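Aminoglycoside N(3)-acetyltransferase, AAC(3)-IVa (Escherichia coli, PDB 6MN3) catalyses acetyl transfer from acetyl-CoA to the 3-amino group of 2-deoxystreptamine antibiotics, and so probably confers resistance to gentamicin, kanamycin, tobramycin, neomycin and apramycin. Local coordinates at residues 122-127 / 186-191; 154-159 / 193-198; 62-67 / 78-83. One frame throughout, in Å; residues are numbered along the deposited sequence.

Interaction 1 (122-127 / 186-191). With ZN (zinc ion), chain D.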
ATOM      1  N   PRO A 122       1.304  12.592  -8.947  1.00 88.07           N
ATOM      2  CA  PRO A 122       2.173  11.783  -9.811  1.00 90.96           C
ATOM      3  C   PRO A 122       1.382  10.967 -10.825  1.00 94.79           C
ATOM      4  O   PRO A 122       0.391  10.322 -10.471  1.00 95.12           O
ATOM      5  CB  PRO A 122       2.912  10.880  -8.812  1.00 86.64           C
ATOM      6  CG  PRO A 122       2.150  11.019  -7.476  1.00 82.03           C
ATOM      7  CD  PRO A 122       0.923  11.853  -7.733  1.00 84.41           C
ATOM      8  N   LEU A 123       1.811  10.985 -12.086  1.00 95.12           N
ATOM      9  CA  LEU A 123       1.179  10.202 -13.143  1.00 94.42           C
ATOM     10  C   LEU A 123       2.214   9.275 -13.767  1.00 91.68           C
ATOM     11  O   LEU A 123       3.181   9.766 -14.376  1.00 95.39           O
ATOM     12  CB  LEU A 123       0.563  11.110 -14.214  1.00100.19           C
ATOM     13  CG  LEU A 123      -0.288  12.290 -13.737  1.00103.41           C
ATOM     14  CD1 LEU A 123       0.529  13.576 -13.724  1.00103.31           C
ATOM     15  CD2 LEU A 123      -1.542  12.454 -14.585  1.00109.82           C
ATOM     16  N   PRO A 124       2.077   7.942 -13.656  1.00 87.75           N
ATOM     17  CA  PRO A 124       1.047   7.154 -12.964  1.00 82.28           C
ATOM     18  C   PRO A 124       1.039   7.370 -11.446  1.00 80.24           C
ATOM     19  O   PRO A 124       1.997   7.934 -10.918  1.00 80.81           O
ATOM     20  CB  PRO A 124       1.427   5.706 -13.311  1.00 79.03           C
ATOM     21  CG  PRO A 124       2.218   5.813 -14.563  1.00 83.66           C
ATOM     22  CD  PRO A 124       3.004   7.073 -14.401  1.00 86.71           C
ATOM     23  N   PRO A 125      -0.027   6.935 -10.765  1.00 77.60           N
ATOM     24  CA  PRO A 125      -0.146   7.229  -9.325  1.00 77.24           C
ATOM     25  C   PRO A 125       1.023   6.748  -8.481  1.00 75.29           C
ATOM     26  O   PRO A 125       1.289   7.342  -7.428  1.00 76.99           O
ATOM     27  CB  PRO A 125      -1.447   6.513  -8.936  1.00 77.10           C
ATOM     28  CG  PRO A 125      -2.245   6.490 -10.191  1.00 78.66           C
ATOM     29  CD  PRO A 125      -1.252   6.312 -11.301  1.00 78.32           C
ATOM     30  N   HIS A 126       1.730   5.698  -8.896  1.00 70.26           N
ATOM     31  CA  HIS A 126       2.800   5.152  -8.069  1.00 66.75           C
ATOM     32  C   HIS A 126       4.156   5.302  -8.749  1.00 68.22           C
ATOM     33  O   HIS A 126       4.930   4.343  -8.837  1.00 66.44           O
ATOM     34  CB  HIS A 126       2.508   3.689  -7.739  1.00 63.69           C
ATOM     35  CG  HIS A 126       1.121   3.464  -7.223  1.00 65.67           C
ATOM     36  ND1 HIS A 126       0.313   2.444  -7.676  1.00 66.77           N
ATOM     37  CD2 HIS A 126       0.394   4.140  -6.303  1.00 65.54           C
ATOM     38  CE1 HIS A 126      -0.850   2.496  -7.051  1.00 67.74           C
ATOM     39  NE2 HIS A 126      -0.827   3.516  -6.212  1.00 66.80           N
ATOM     40  N   SER A 127       4.449   6.511  -9.214  1.00 71.03           N
ATOM     41  CA  SER A 127       5.686   6.815  -9.916  1.00 62.89           C
ATOM     42  C   SER A 127       6.837   6.948  -8.925  1.00 61.72           C
ATOM     43  O   SER A 127       6.633   6.921  -7.708  1.00 51.86           O
ATOM     44  CB  SER A 127       5.501   8.098 -10.725  1.00 63.31           C
ATOM     45  OG  SER A 127       5.653   9.240  -9.900  1.00 66.15           O
ATOM     46  N   LEU A 186      -1.450   7.412 -18.604  1.00 96.06           N
ATOM     47  CA  LEU A 186      -1.303   6.010 -18.985  1.00 93.67           C
ATOM     48  C   LEU A 186      -0.778   5.251 -17.774  1.00 95.33           C
ATOM     49  O   LEU A 186       0.389   5.403 -17.399  1.00 91.35           O
ATOM     50  CB  LEU A 186      -0.372   5.863 -20.186  1.00 87.59           C
ATOM     51  CG  LEU A 186      -0.887   6.470 -21.494  1.00 88.81           C
ATOM     52  CD1 LEU A 186       0.139   6.308 -22.604  1.00 84.94           C
ATOM     53  CD2 LEU A 186      -2.219   5.850 -21.893  1.00 87.53           C
ATOM     54  N   GLU A 187      -1.638   4.440 -17.167  1.00 99.22           N
ATOM     55  CA  GLU A 187      -1.322   3.730 -15.937  1.00104.69           C
ATOM     56  C   GLU A 187      -1.097   2.250 -16.211  1.00 98.69           C
ATOM     57  O   GLU A 187      -1.629   1.689 -17.173  1.00102.33           O
ATOM     58  CB  GLU A 187      -2.444   3.897 -14.907  1.00115.19           C
ATOM     59  CG  GLU A 187      -2.065   3.495 -13.490  1.00118.90           C
ATOM     60  CD  GLU A 187      -3.269   3.366 -12.580  1.00126.27           C
ATOM     61  OE1 GLU A 187      -4.138   4.262 -12.612  1.00130.29           O
ATOM     62  OE2 GLU A 187      -3.348   2.365 -11.838  1.00127.88           O
ATOM     63  N   ASN A 188      -0.301   1.623 -15.348  1.00 93.79           N
ATOM     64  CA  ASN A 188      -0.052   0.185 -15.414  1.00 90.72           C
ATOM     65  C   ASN A 188      -0.964  -0.534 -14.420  1.00 93.64           C
ATOM     66  O   ASN A 188      -0.548  -1.003 -13.360  1.00 93.89           O
ATOM     67  CB  ASN A 188       1.421  -0.104 -15.140  1.00 83.78           C
ATOM     68  CG  ASN A 188       1.941   0.643 -13.928  1.00 79.09           C
ATOM     69  OD1 ASN A 188       1.942   1.874 -13.897  1.00 77.65           O
ATOM     70  ND2 ASN A 188       2.382  -0.099 -12.918  1.00 77.71           N
ATOM     71  N   ASP A 189      -2.239  -0.613 -14.787  1.00 95.13           N
ATOM     72  CA  ASP A 189      -3.258  -1.226 -13.950  1.00 97.76           C
ATOM     73  C   ASP A 189      -3.762  -2.518 -14.581  1.00 94.77           C
ATOM     74  O   ASP A 189      -3.845  -2.642 -15.805  1.00 94.91           O
ATOM     75  CB  ASP A 189      -4.434  -0.270 -13.719  1.00105.04           C
ATOM     76  CG  ASP A 189      -5.110  -0.489 -12.379  1.00109.90           C
ATOM     77  OD1 ASP A 189      -5.550   0.505 -11.762  1.00111.82           O
ATOM     78  OD2 ASP A 189      -5.200  -1.654 -11.939  1.00111.42           O
ATOM     79  N   HIS A 190      -4.096  -3.477 -13.725  1.00 95.66           N
ATOM     80  CA  HIS A 190      -4.650  -4.757 -14.149  1.00 95.08           C
ATOM     81  C   HIS A 190      -5.393  -5.360 -12.962  1.00 97.07           C
ATOM     82  O   HIS A 190      -5.645  -4.684 -11.959  1.00 94.22           O
ATOM     83  CB  HIS A 190      -3.552  -5.685 -14.680  1.00 89.48           C
ATOM     84  CG  HIS A 190      -2.280  -5.629 -13.892  1.00 84.16           C
ATOM     85  ND1 HIS A 190      -2.003  -6.501 -12.863  1.00 82.38           N
ATOM     86  CD2 HIS A 190      -1.208  -4.806 -13.987  1.00 81.27           C
ATOM     87  CE1 HIS A 190      -0.816  -6.218 -12.355  1.00 80.60           C
ATOM     88  NE2 HIS A 190      -0.313  -5.193 -13.020  1.00 78.35           N
ATOM     89  N   CYS A 191      -5.745  -6.643 -13.075  1.00 97.79           N
ATOM     90  CA  CYS A 191      -6.457  -7.314 -11.994  1.00100.47           C
ATOM     91  C   CYS A 191      -5.602  -7.475 -10.745  1.00 96.36           C
ATOM     92  O   CYS A 191      -6.147  -7.753  -9.671  1.00100.58           O
ATOM     93  CB  CYS A 191      -6.954  -8.682 -12.461  1.00102.12           C
ATOM     94  SG  CYS A 191      -5.642  -9.902 -12.680  1.00 99.84           S
TER
HETATM   95 ZN    ZN D 302      -5.536 -10.734 -14.866  1.00 76.05          ZN
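Where strand 181-187 leaves its two-stranded antiparallel sheet and runs on toward the zinc site, Glu187 and Asn188 meet Pro124 and Pro125, two prolines of the loop between helices 113-117 and 131-137. The peptide bond between Leu123 and Pro124 is cis, and the chains come closest at Pro124 and Glu187, with CA atoms 5.1 Å apart. Pro124 reaches over the strand end: its CG lies 3.4 Å from the carbonyl O of Leu186, and its CB rests 3.9 Å from OD1 of Asn188, the two side chains crossing at about a right angle. Glu187 likewise crosses Pro125 at about a right angle, meeting its CD and CG. Glu187 CG, anti to the backbone N (chi1 -165°), comes to 3.7 Å from Pro125 CD, and Glu187 OE1 lies 3.8 Å from Pro125 CG. Farther along, Cys191 SG binds zinc at 2.3 Å; His243, Cys249 and Cys252 complete the site. No hydrogen bond crosses between the segments, and the proline nitrogens have no N-H to give. The polar groups find their hydrogen-bond partners outside them, Glu187 OE1 with Tyr185 OH and Asn188 ND2 with Glu159 OE1, while Glu187 OE1 and Asn188 OD1 also lie against proline carbons. The join itself is left to van der Waals contact.

Interaction 2 (154-159 / 193-198)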
ATOM      1  N   THR A 154       3.610  -1.174  -3.601  1.00 37.93           N
ATOM      2  CA  THR A 154       5.014  -1.030  -3.976  1.00 43.54           C
ATOM      3  C   THR A 154       5.347  -1.827  -5.234  1.00 42.49           C
ATOM      4  O   THR A 154       6.252  -1.447  -5.989  1.00 41.85           O
ATOM      5  CB  THR A 154       5.908  -1.453  -2.806  1.00 45.45           C
ATOM      6  OG1 THR A 154       5.639  -0.614  -1.674  1.00 33.67           O
ATOM      7  CG2 THR A 154       7.385  -1.334  -3.166  1.00 34.12           C
ATOM      8  N   LEU A 155       4.614  -2.912  -5.495  1.00 39.08           N
ATOM      9  CA  LEU A 155       4.830  -3.669  -6.723  1.00 37.36           C
ATOM     10  C   LEU A 155       4.506  -2.838  -7.959  1.00 40.21           C
ATOM     11  O   LEU A 155       5.166  -2.986  -8.994  1.00 41.37           O
ATOM     12  CB  LEU A 155       3.996  -4.949  -6.704  1.00 36.91           C
ATOM     13  CG  LEU A 155       4.555  -6.058  -5.812  1.00 37.80           C
ATOM     14  CD1 LEU A 155       3.635  -7.268  -5.800  1.00 36.29           C
ATOM     15  CD2 LEU A 155       5.956  -6.448  -6.263  1.00 35.87           C
ATOM     16  N   HIS A 156       3.504  -1.959  -7.873  1.00 43.39           N
ATOM     17  CA  HIS A 156       3.214  -1.061  -8.988  1.00 44.60           C
ATOM     18  C   HIS A 156       4.383  -0.120  -9.250  1.00 45.53           C
ATOM     19  O   HIS A 156       4.669   0.224 -10.402  1.00 48.20           O
ATOM     20  CB  HIS A 156       1.941  -0.266  -8.707  1.00 46.75           C
ATOM     21  CG  HIS A 156       0.681  -1.016  -9.003  1.00 52.88           C
ATOM     22  ND1 HIS A 156       0.336  -1.420 -10.274  1.00 57.51           N
ATOM     23  CD2 HIS A 156      -0.321  -1.430  -8.191  1.00 53.76           C
ATOM     24  CE1 HIS A 156      -0.822  -2.053 -10.233  1.00 59.57           C
ATOM     25  NE2 HIS A 156      -1.243  -2.073  -8.980  1.00 56.49           N
ATOM     26  N   LEU A 157       5.063   0.314  -8.187  1.00 46.29           N
ATOM     27  CA  LEU A 157       6.266   1.119  -8.358  1.00 48.00           C
ATOM     28  C   LEU A 157       7.349   0.331  -9.084  1.00 49.62           C
ATOM     29  O   LEU A 157       8.089   0.885  -9.905  1.00 46.01           O
ATOM     30  CB  LEU A 157       6.767   1.600  -6.995  1.00 42.74           C
ATOM     31  CG  LEU A 157       8.217   2.077  -6.874  1.00 44.21           C
ATOM     32  CD1 LEU A 157       8.448   3.346  -7.687  1.00 47.63           C
ATOM     33  CD2 LEU A 157       8.586   2.297  -5.415  1.00 44.70           C
ATOM     34  N   ALA A 158       7.444  -0.972  -8.802  1.00 45.22           N
ATOM     35  CA  ALA A 158       8.451  -1.801  -9.453  1.00 41.98           C
ATOM     36  C   ALA A 158       8.189  -1.917 -10.948  1.00 46.46           C
ATOM     37  O   ALA A 158       9.130  -1.920 -11.749  1.00 49.84           O
ATOM     38  CB  ALA A 158       8.491  -3.183  -8.802  1.00 39.52           C
ATOM     39  N   GLU A 159       6.916  -2.016 -11.343  1.00 45.99           N
ATOM     40  CA  GLU A 159       6.586  -2.036 -12.764  1.00 48.31           C
ATOM     41  C   GLU A 159       7.062  -0.766 -13.454  1.00 52.37           C
ATOM     42  O   GLU A 159       7.609  -0.817 -14.562  1.00 56.23           O
ATOM     43  CB  GLU A 159       5.079  -2.199 -12.957  1.00 52.50           C
ATOM     44  CG  GLU A 159       4.500  -3.501 -12.443  1.00 55.89           C
ATOM     45  CD  GLU A 159       2.987  -3.525 -12.539  1.00 65.58           C
ATOM     46  OE1 GLU A 159       2.343  -2.594 -12.010  1.00 65.98           O
ATOM     47  OE2 GLU A 159       2.444  -4.468 -13.152  1.00 69.86           O
ATOM     48  N   GLU A 193      -4.046  -9.744  -9.605  1.00 47.33           N
ATOM     49  CA  GLU A 193      -4.069 -11.066  -8.988  1.00 52.26           C
ATOM     50  C   GLU A 193      -2.703 -11.735  -9.063  1.00 53.74           C
ATOM     51  O   GLU A 193      -2.289 -12.421  -8.122  1.00 52.79           O
ATOM     52  CB  GLU A 193      -5.129 -11.939  -9.659  1.00 57.67           C
ATOM     53  CG  GLU A 193      -6.546 -11.666  -9.191  1.00 65.10           C
ATOM     54  CD  GLU A 193      -7.588 -12.288 -10.098  1.00 75.52           C
ATOM     55  OE1 GLU A 193      -7.883 -11.702 -11.161  1.00 81.12           O
ATOM     56  OE2 GLU A 193      -8.110 -13.369  -9.751  1.00 79.65           O
ATOM     57  N   ARG A 194      -1.986 -11.542 -10.172  1.00 54.71           N
ATOM     58  CA  ARG A 194      -0.674 -12.149 -10.352  1.00 49.88           C
ATOM     59  C   ARG A 194       0.391 -11.537  -9.455  1.00 50.20           C
ATOM     60  O   ARG A 194       1.533 -12.012  -9.473  1.00 43.45           O
ATOM     61  CB  ARG A 194      -0.244 -12.045 -11.815  1.00 50.33           C
ATOM     62  CG  ARG A 194      -1.190 -12.737 -12.785  1.00 60.18           C
ATOM     63  CD  ARG A 194      -0.640 -14.084 -13.223  1.00 64.54           C
ATOM     64  NE  ARG A 194       0.552 -13.941 -14.052  1.00 65.53           N
ATOM     65  CZ  ARG A 194       1.193 -14.956 -14.620  1.00 67.69           C
ATOM     66  NH1 ARG A 194       0.756 -16.197 -14.450  1.00 68.87           N
ATOM     67  NH2 ARG A 194       2.272 -14.733 -15.358  1.00 66.26           N
ATOM     68  N   PHE A 195       0.056 -10.500  -8.682  1.00 50.13           N
ATOM     69  CA  PHE A 195       0.980 -10.001  -7.670  1.00 45.61           C
ATOM     70  C   PHE A 195       1.287 -11.055  -6.616  1.00 42.60           C
ATOM     71  O   PHE A 195       2.320 -10.964  -5.945  1.00 42.41           O
ATOM     72  CB  PHE A 195       0.411  -8.753  -6.992  1.00 47.19           C
ATOM     73  CG  PHE A 195       0.603  -7.486  -7.779  1.00 48.46           C
ATOM     74  CD1 PHE A 195       1.156  -7.514  -9.049  1.00 54.87           C
ATOM     75  CD2 PHE A 195       0.230  -6.263  -7.243  1.00 46.02           C
ATOM     76  CE1 PHE A 195       1.331  -6.346  -9.772  1.00 60.87           C
ATOM     77  CE2 PHE A 195       0.404  -5.092  -7.958  1.00 51.01           C
ATOM     78  CZ  PHE A 195       0.954  -5.134  -9.225  1.00 58.93           C
ATOM     79  N   ALA A 196       0.413 -12.055  -6.459  1.00 44.40           N
ATOM     80  CA  ALA A 196       0.636 -13.111  -5.479  1.00 46.32           C
ATOM     81  C   ALA A 196       1.870 -13.947  -5.794  1.00 49.45           C
ATOM     82  O   ALA A 196       2.339 -14.688  -4.922  1.00 46.68           O
ATOM     83  CB  ALA A 196      -0.598 -14.011  -5.391  1.00 44.04           C
ATOM     84  N   LEU A 197       2.400 -13.856  -7.019  1.00 46.27           N
ATOM     85  CA  LEU A 197       3.655 -14.531  -7.332  1.00 47.37           C
ATOM     86  C   LEU A 197       4.791 -14.033  -6.448  1.00 46.14           C
ATOM     87  O   LEU A 197       5.684 -14.808  -6.085  1.00 41.29           O
ATOM     88  CB  LEU A 197       4.011 -14.326  -8.805  1.00 51.85           C
ATOM     89  CG  LEU A 197       3.074 -14.920  -9.856  1.00 57.39           C
ATOM     90  CD1 LEU A 197       3.512 -14.492 -11.248  1.00 55.76           C
ATOM     91  CD2 LEU A 197       3.030 -16.433  -9.742  1.00 47.07           C
ATOM     92  N   ALA A 198       4.774 -12.747  -6.093  1.00 46.16           N
ATOM     93  CA  ALA A 198       5.817 -12.189  -5.244  1.00 46.75           C
ATOM     94  C   ALA A 198       5.881 -12.868  -3.884  1.00 47.95           C
ATOM     95  O   ALA A 198       6.940 -12.858  -3.249  1.00 49.74           O
ATOM     96  CB  ALA A 198       5.602 -10.685  -5.069  1.00 44.94           C
TER
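Phe195, on the 3-10 turn that leads into helix 197-204, points its ring at Leu155, His156 and Glu159 on helix 154-161, forming a buried aromatic junction between the two helical elements. The backbones come nearest at Leu155 and Phe195, and the Phe195 side chain leaves its backbone toward helix 154-161.

The aromatic pair is T-shaped. The edge of Phe195 is directed at the face of His156, with centroids 4.9 Å apart and planes at 66°; Phe195 CZ sits over the centre of the imidazole, 3.7 Å above it. Phe241 and His190 bring further rings against Phe195 from outside the two segments.

Apolar contacts cover one face of the phenyl ring. Leu155 CB makes a CH-pi contact there, 3.9 Å from the ring centroid, while Leu155 CD1 lies on the same face, 3.6 Å from Phe195 CG. That methyl also meets Ala198 CB at 4.0 Å, tying in the first turn of helix 197-204.

The polar contacts gather on Glu159. Within the helix, His156 ND1 gives Glu159 OE1 a weak, bent hydrogen bond of 2.9 Å, with 127° at the hydrogen; Asn188 ND2 is the second partner of OE1. Glu159 OE2 is hydrogen-bonded to Tyr166 OH and His190 NE2, which gives each oxygen two partners. His156, Glu159 and the neighbouring Cys192 are placed as a Cys-His-Glu triad would be, which is consistent with a catalytic role. The carboxylate and the phenyl ring meet tip to tip, their planes steeply inclined: Glu159 OE1 lies 4.0 Å from Phe195 CZ, at the ring edge, and Glu159 OE2 is equally far from Phe195 CE1.

Interaction 3 (62-67 / 78-83)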
ATOM      1  N   MET A  62      -0.002   5.011   5.310  1.00 38.00           N
ATOM      2  CA  MET A  62      -1.102   4.208   4.799  1.00 31.59           C
ATOM      3  C   MET A  62      -1.607   4.800   3.494  1.00 33.69           C
ATOM      4  O   MET A  62      -1.559   6.021   3.301  1.00 33.31           O
ATOM      5  CB  MET A  62      -2.269   4.132   5.794  1.00 30.30           C
ATOM      6  CG  MET A  62      -1.956   3.401   7.075  1.00 32.37           C
ATOM      7  SD  MET A  62      -3.438   3.235   8.074  1.00 40.64           S
ATOM      8  CE  MET A  62      -2.727   2.894   9.680  1.00 40.80           C
ATOM      9  N   PRO A  63      -2.095   3.963   2.581  1.00 36.21           N
ATOM     10  CA  PRO A  63      -2.781   4.492   1.400  1.00 37.05           C
ATOM     11  C   PRO A  63      -4.032   5.249   1.816  1.00 41.11           C
ATOM     12  O   PRO A  63      -4.647   4.957   2.845  1.00 40.62           O
ATOM     13  CB  PRO A  63      -3.122   3.236   0.591  1.00 39.90           C
ATOM     14  CG  PRO A  63      -3.119   2.128   1.590  1.00 41.45           C
ATOM     15  CD  PRO A  63      -2.063   2.491   2.592  1.00 37.92           C
ATOM     16  N   SER A  64      -4.406   6.239   1.006  1.00 51.17           N
ATOM     17  CA  SER A  64      -5.501   7.123   1.383  1.00 52.00           C
ATOM     18  C   SER A  64      -6.119   7.809   0.172  1.00 56.52           C
ATOM     19  O   SER A  64      -6.453   8.996   0.234  1.00 60.72           O
ATOM     20  CB  SER A  64      -5.004   8.170   2.384  1.00 52.24           C
ATOM     21  OG  SER A  64      -6.081   8.790   3.061  1.00 62.08           O
ATOM     22  N   TRP A  65      -6.284   7.079  -0.929  1.00 57.04           N
ATOM     23  CA  TRP A  65      -6.854   7.662  -2.133  1.00 61.18           C
ATOM     24  C   TRP A  65      -8.364   7.429  -2.186  1.00 62.94           C
ATOM     25  O   TRP A  65      -8.922   6.610  -1.453  1.00 60.65           O
ATOM     26  CB  TRP A  65      -6.175   7.101  -3.383  1.00 60.28           C
ATOM     27  CG  TRP A  65      -6.156   5.610  -3.468  1.00 59.23           C
ATOM     28  CD1 TRP A  65      -7.205   4.791  -3.770  1.00 54.86           C
ATOM     29  CD2 TRP A  65      -5.024   4.757  -3.266  1.00 55.49           C
ATOM     30  NE1 TRP A  65      -6.797   3.479  -3.760  1.00 54.75           N
ATOM     31  CE2 TRP A  65      -5.462   3.430  -3.454  1.00 53.25           C
ATOM     32  CE3 TRP A  65      -3.684   4.986  -2.941  1.00 52.35           C
ATOM     33  CZ2 TRP A  65      -4.608   2.339  -3.327  1.00 48.59           C
ATOM     34  CZ3 TRP A  65      -2.836   3.901  -2.815  1.00 46.40           C
ATOM     35  CH2 TRP A  65      -3.301   2.594  -3.008  1.00 48.32           C
ATOM     36  N   SER A  66      -9.023   8.167  -3.082  1.00 63.33           N
ATOM     37  CA  SER A  66     -10.480   8.199  -3.152  1.00 71.03           C
ATOM     38  C   SER A  66     -11.051   7.216  -4.165  1.00 78.96           C
ATOM     39  O   SER A  66     -12.106   6.621  -3.919  1.00 79.91           O
ATOM     40  CB  SER A  66     -10.956   9.612  -3.498  1.00 72.10           C
ATOM     41  OG  SER A  66     -10.836  10.479  -2.387  1.00 71.95           O
ATOM     42  N   GLY A  67     -10.388   7.044  -5.307  1.00 78.74           N
ATOM     43  CA  GLY A  67     -10.905   6.214  -6.371  1.00 81.35           C
ATOM     44  C   GLY A  67     -11.929   6.881  -7.263  1.00 84.24           C
ATOM     45  O   GLY A  67     -12.281   6.312  -8.304  1.00 90.41           O
ATOM     46  N   SER A  78     -12.215  14.464   1.723  1.00 70.89           N
ATOM     47  CA  SER A  78     -12.356  13.363   0.775  1.00 70.34           C
ATOM     48  C   SER A  78     -12.089  12.028   1.462  1.00 71.44           C
ATOM     49  O   SER A  78     -10.972  11.803   1.951  1.00 70.84           O
ATOM     50  CB  SER A  78     -11.408  13.542  -0.409  1.00 70.82           C
ATOM     51  OG  SER A  78     -11.838  14.593  -1.259  1.00 79.80           O
ATOM     52  N   PRO A  79     -13.068  11.130   1.527  1.00 69.53           N
ATOM     53  CA  PRO A  79     -12.859   9.856   2.219  1.00 62.92           C
ATOM     54  C   PRO A  79     -12.035   8.884   1.391  1.00 69.26           C
ATOM     55  O   PRO A  79     -12.016   8.928   0.158  1.00 62.80           O
ATOM     56  CB  PRO A  79     -14.285   9.324   2.424  1.00 64.48           C
ATOM     57  CG  PRO A  79     -15.210  10.452   2.024  1.00 68.75           C
ATOM     58  CD  PRO A  79     -14.448  11.270   1.043  1.00 70.05           C
ATOM     59  N   VAL A  80     -11.341   7.994   2.101  1.00 63.90           N
ATOM     60  CA  VAL A  80     -10.614   6.918   1.444  1.00 60.72           C
ATOM     61  C   VAL A  80     -11.608   5.956   0.802  1.00 58.84           C
ATOM     62  O   VAL A  80     -12.714   5.738   1.313  1.00 57.68           O
ATOM     63  CB  VAL A  80      -9.703   6.193   2.452  1.00 56.70           C
ATOM     64  CG1 VAL A  80      -8.795   5.210   1.746  1.00 58.79           C
ATOM     65  CG2 VAL A  80      -8.879   7.199   3.230  1.00 55.82           C
ATOM     66  N   THR A  81     -11.221   5.394  -0.338  1.00 58.77           N
ATOM     67  CA  THR A  81     -12.078   4.427  -1.007  1.00 64.85           C
ATOM     68  C   THR A  81     -12.370   3.257  -0.070  1.00 66.77           C
ATOM     69  O   THR A  81     -11.484   2.824   0.679  1.00 67.95           O
ATOM     70  CB  THR A  81     -11.424   3.917  -2.292  1.00 66.99           C
ATOM     71  OG1 THR A  81     -12.122   2.755  -2.757  1.00 69.72           O
ATOM     72  CG2 THR A  81      -9.965   3.564  -2.047  1.00 60.62           C
ATOM     73  N   PRO A  82     -13.597   2.729  -0.074  1.00 68.35           N
ATOM     74  CA  PRO A  82     -13.931   1.632   0.850  1.00 66.75           C
ATOM     75  C   PRO A  82     -13.133   0.364   0.606  1.00 66.33           C
ATOM     76  O   PRO A  82     -13.130  -0.518   1.475  1.00 63.39           O
ATOM     77  CB  PRO A  82     -15.428   1.404   0.602  1.00 65.99           C
ATOM     78  CG  PRO A  82     -15.677   1.953  -0.765  1.00 68.50           C
ATOM     79  CD  PRO A  82     -14.747   3.119  -0.908  1.00 70.13           C
ATOM     80  N   ASP A  83     -12.455   0.243  -0.535  1.00 67.07           N
ATOM     81  CA  ASP A  83     -11.649  -0.938  -0.810  1.00 68.43           C
ATOM     82  C   ASP A  83     -10.348  -0.959  -0.020  1.00 60.70           C
ATOM     83  O   ASP A  83      -9.708  -2.015   0.056  1.00 57.77           O
ATOM     84  CB  ASP A  83     -11.351  -1.026  -2.307  1.00 83.22           C
ATOM     85  CG  ASP A  83     -11.049  -2.441  -2.757  1.00 94.67           C
ATOM     86  OD1 ASP A  83     -11.728  -3.374  -2.277  1.00 98.11           O
ATOM     87  OD2 ASP A  83     -10.134  -2.620  -3.588  1.00 97.16           O
TER
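The indole of Trp65 is the flat group here, and Thr81 comes to it obliquely, neither over a face nor at an edge: the methyl CG2 of Thr81 lies 3.5 Å from Trp65 CD1 and 3.6 Å from Trp65 NE1, on the five-membered ring. The two side chains run side by side, pointing the same way. Although CB of Trp65 starts away from segment 78-83, the five-membered ring comes back to it; Leu84 and Thr153 also touch the indole.

This is a loop-to-loop join at the end of strand 59-63 of the central mixed sheet. The chain leaving that strand meets the loop before helix 86-91 nearly at a right angle. Its main bond runs from Thr81 N to Trp65 O, 2.8 Å long, close to straight at 162° and lying in the carbonyl plane. The same oxygen takes a CA-H contact from Val80 CA at 3.4 Å. Nearby, Ser66 OG donates to Pro79 O over 3.2 Å, tilted 34° from that carbonyl's plane.

Around these bonds, Val80 CG2 packs 3.2 Å from Ser64 OG, whose polar partner is Arg99 NE; Arg99 NH1 also binds Ser78 O, so one guanidinium serves both segments. Asp89 of helix 86-91 accepts from Val80 N. Ser66 O approaches Thr81 CB at 3.2 Å. Next to it Gly67 adopts a positive phi, where a CB would collide with the carbonyl O of Ser66 and crowd Thr81.

Two direct hydrogen bonds, one from a backbone amide and one from a serine hydroxyl, thus join the loops, and Arg99 links both segments as well, while the threonine methyl packs beside CD1 and NE1 of the indole.

How the interactions relate
Interactions 1 and 2 interlock: their segments alternate along the chain and their centres lie 12 Å apart. Glu159 joins them, with Asn188 ND2 2.7 Å from its OE1 and His190 NE2 2.9 Å from its OE2, both probable hydrogen bonds. The chain after strand 181-187 thus reaches Glu159 of the possible His156-Glu159-Cys192 site and also supplies Cys191 to the zinc, which is about 9 Å from the Phe195 side chain. Interaction 3 closes earlier in the chain, with its centre 16 Å from that of interaction 1, and touches it where Trp65 CZ3 packs 4.0 Å from His126 NE2. It does not touch interaction 2, from which it is separated by about 7 Å between nearest atoms.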